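Local structure of metallocarboxypeptidase (Trypanosoma cruzi, 3DWC) at residues 385-388 with 389-393. The protein probably acts as a metal-dependent carboxypeptidase of the M32 family, releasing C-terminal amino acids of many kinds, though not proline. Numbering follows the deposited sequence.
Sequences VWNE and KMKSY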
ATOM      1  N   VAL B 385     -30.777  15.871 -26.848  1.00 39.91           N
ATOM      2  CA  VAL B 385     -30.838  14.467 -27.235  1.00 39.30           C
ATOM      3  C   VAL B 385     -30.859  13.531 -26.007  1.00 38.82           C
ATOM      4  O   VAL B 385     -31.467  12.481 -26.054  1.00 38.17           O
ATOM      5  CB  VAL B 385     -29.629  14.117 -28.136  1.00 39.54           C
ATOM      6  CG1 VAL B 385     -29.613  12.633 -28.461  1.00 39.85           C
ATOM      7  CG2 VAL B 385     -29.647  14.968 -29.435  1.00 38.78           C
ATOM      8  N   TRP B 386     -30.189  13.925 -24.926  1.00 38.05           N
ATOM      9  CA  TRP B 386     -30.225  13.185 -23.655  1.00 37.96           C
ATOM     10  C   TRP B 386     -31.644  13.108 -23.137  1.00 37.69           C
ATOM     11  O   TRP B 386     -32.113  12.038 -22.728  1.00 36.47           O
ATOM     12  CB  TRP B 386     -29.380  13.893 -22.606  1.00 37.64           C
ATOM     13  CG  TRP B 386     -29.139  13.075 -21.407  1.00 37.37           C
ATOM     14  CD1 TRP B 386     -29.988  12.859 -20.371  1.00 37.25           C
ATOM     15  CD2 TRP B 386     -27.948  12.366 -21.112  1.00 36.33           C
ATOM     16  NE1 TRP B 386     -29.395  12.042 -19.434  1.00 37.36           N
ATOM     17  CE2 TRP B 386     -28.139  11.722 -19.871  1.00 36.78           C
ATOM     18  CE3 TRP B 386     -26.730  12.197 -21.780  1.00 38.06           C
ATOM     19  CZ2 TRP B 386     -27.168  10.935 -19.287  1.00 36.73           C
ATOM     20  CZ3 TRP B 386     -25.743  11.388 -21.184  1.00 36.71           C
ATOM     21  CH2 TRP B 386     -25.972  10.789 -19.953  1.00 37.67           C
ATOM     22  N   ASN B 387     -32.319  14.261 -23.179  1.00 37.30           N
ATOM     23  CA  ASN B 387     -33.720  14.378 -22.784  1.00 37.33           C
ATOM     24  C   ASN B 387     -34.671  13.572 -23.683  1.00 37.57           C
ATOM     25  O   ASN B 387     -35.612  12.930 -23.196  1.00 37.40           O
ATOM     26  CB  ASN B 387     -34.132  15.847 -22.772  1.00 36.98           C
ATOM     27  CG  ASN B 387     -35.602  16.031 -22.451  1.00 37.57           C
ATOM     28  OD1 ASN B 387     -36.054  15.718 -21.353  1.00 39.17           O
ATOM     29  ND2 ASN B 387     -36.362  16.514 -23.423  1.00 36.91           N
ATOM     30  N   GLU B 388     -34.451  13.642 -24.994  1.00 37.63           N
ATOM     31  CA  GLU B 388     -35.257  12.882 -25.957  1.00 37.96           C
ATOM     32  C   GLU B 388     -35.226  11.391 -25.654  1.00 37.90           C
ATOM     33  O   GLU B 388     -36.252  10.710 -25.617  1.00 37.82           O
ATOM     34  CB  GLU B 388     -34.732  13.085 -27.379  1.00 37.98           C
ATOM     35  CG  GLU B 388     -35.088  14.423 -28.009  1.00 37.92           C
ATOM     36  CD  GLU B 388     -34.508  14.579 -29.416  1.00 39.33           C
ATOM     37  OE1 GLU B 388     -34.991  15.459 -30.182  1.00 39.42           O
ATOM     38  OE2 GLU B 388     -33.567  13.820 -29.757  1.00 40.10           O
ATOM     39  N   LYS B 389     -34.009  10.889 -25.485  1.00 38.11           N
ATOM     40  CA  LYS B 389     -33.772   9.485 -25.231  1.00 37.74           C
ATOM     41  C   LYS B 389     -34.316   9.077 -23.873  1.00 37.63           C
ATOM     42  O   LYS B 389     -34.887   8.001 -23.746  1.00 36.32           O
ATOM     43  CB  LYS B 389     -32.283   9.171 -25.389  1.00 37.49           C
ATOM     44  CG  LYS B 389     -31.859   9.181 -26.882  1.00 38.17           C
ATOM     45  CD  LYS B 389     -30.360   9.097 -27.130  1.00 37.94           C
ATOM     46  CE  LYS B 389     -30.027   9.064 -28.630  1.00 38.22           C
ATOM     47  NZ  LYS B 389     -30.736   7.971 -29.393  1.00 39.67           N
ATOM     48  N   MET B 390     -34.185   9.959 -22.882  1.00 37.72           N
ATOM     49  CA  MET B 390     -34.637   9.665 -21.510  1.00 38.34           C
ATOM     50  C   MET B 390     -36.157   9.517 -21.440  1.00 38.88           C
ATOM     51  O   MET B 390     -36.666   8.572 -20.823  1.00 39.54           O
ATOM     52  CB  MET B 390     -34.151  10.750 -20.519  1.00 38.18           C
ATOM     53  CG  MET B 390     -32.704  10.592 -20.054  1.00 36.41           C
ATOM     54  SD  MET B 390     -32.330   9.058 -19.115  1.00 36.15           S
ATOM     55  CE  MET B 390     -33.429   9.216 -17.682  1.00 31.63           C
ATOM     56  N   LYS B 391     -36.872  10.442 -22.076  1.00 39.18           N
ATOM     57  CA  LYS B 391     -38.327  10.357 -22.201  1.00 39.28           C
ATOM     58  C   LYS B 391     -38.717   9.114 -22.968  1.00 38.67           C
ATOM     59  O   LYS B 391     -39.660   8.430 -22.618  1.00 37.65           O
ATOM     60  CB  LYS B 391     -38.900  11.575 -22.950  1.00 39.77           C
ATOM     61  CG  LYS B 391     -38.815  12.904 -22.200  1.00 41.16           C
ATOM     62  CD  LYS B 391     -38.860  14.126 -23.138  1.00 41.11           C
ATOM     63  CE  LYS B 391     -40.223  14.328 -23.802  1.00 43.61           C
ATOM     64  NZ  LYS B 391     -40.300  15.550 -24.696  1.00 42.91           N
ATOM     65  N   SER B 392     -37.985   8.828 -24.032  1.00 38.55           N
ATOM     66  CA  SER B 392     -38.363   7.746 -24.925  1.00 38.66           C
ATOM     67  C   SER B 392     -38.159   6.365 -24.309  1.00 38.45           C
ATOM     68  O   SER B 392     -39.009   5.472 -24.441  1.00 38.47           O
ATOM     69  CB  SER B 392     -37.554   7.850 -26.209  1.00 38.90           C
ATOM     70  OG  SER B 392     -38.019   6.897 -27.126  1.00 40.54           O
ATOM     71  N   TYR B 393     -37.005   6.179 -23.679  1.00 37.79           N
ATOM     72  CA  TYR B 393     -36.625   4.888 -23.140  1.00 37.67           C
ATOM     73  C   TYR B 393     -37.149   4.649 -21.736  1.00 37.68           C
ATOM     74  O   TYR B 393     -37.643   3.567 -21.448  1.00 37.65           O
ATOM     75  CB  TYR B 393     -35.099   4.742 -23.161  1.00 36.78           C
ATOM     76  CG  TYR B 393     -34.481   4.827 -24.552  1.00 35.45           C
ATOM     77  CD1 TYR B 393     -35.194   4.460 -25.684  1.00 35.64           C
ATOM     78  CD2 TYR B 393     -33.169   5.222 -24.723  1.00 34.95           C
ATOM     79  CE1 TYR B 393     -34.616   4.527 -26.957  1.00 37.03           C
ATOM     80  CE2 TYR B 393     -32.576   5.277 -26.003  1.00 36.02           C
ATOM     81  CZ  TYR B 393     -33.316   4.930 -27.109  1.00 35.49           C
ATOM     82  OH  TYR B 393     -32.751   4.990 -28.377  1.00 35.34           O
TER
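The indole of W386 is approached obliquely by the side chain of M390, one turn further along the helix. CG of M390 lies 3.6 Å from CD1 of W386, beside the pyrrole part of the indole, and SD stands 5.0 Å from the centroid of that five-membered ring, 48° off its normal: a Met-aromatic contact. The bend at chi2 (-63°) places the sulfur beside the indole, while the further bend at chi3 carries the terminal CE away from it. Both residues are large, apolar and buried, as suits the inner side of helix 382-394, where they also pack on helix 358-374 through I368 and L364. A second flat group, the amide of N387, has the aliphatic part of K391 crossing it, with CD of K391 3.5 Å from ND2; its OD1 accepts a hydrogen bond from the backbone N of T398, tying the helix to the segment that follows it.

Underneath runs the i to i+4 ladder of an alpha helix, from V385 O with K389 N (3.1 Å) to E388 O with S392 N (3.0 Å). The rung from K391 N to N387 O is nearly straight, at 173°, whereas the one from M390 N to W386 O is more bent.

V385 and K389 lie side by side on the same helix. CG1 of V385, placed anti to the backbone N, touches CE of K389 at 3.6 Å; lysine suits this spot because its methylenes can lie against valine while NZ reaches a salt bridge with E367 of helix 358-374. On the exposed side, E388 uses OE1 to pair with R384, one turn earlier.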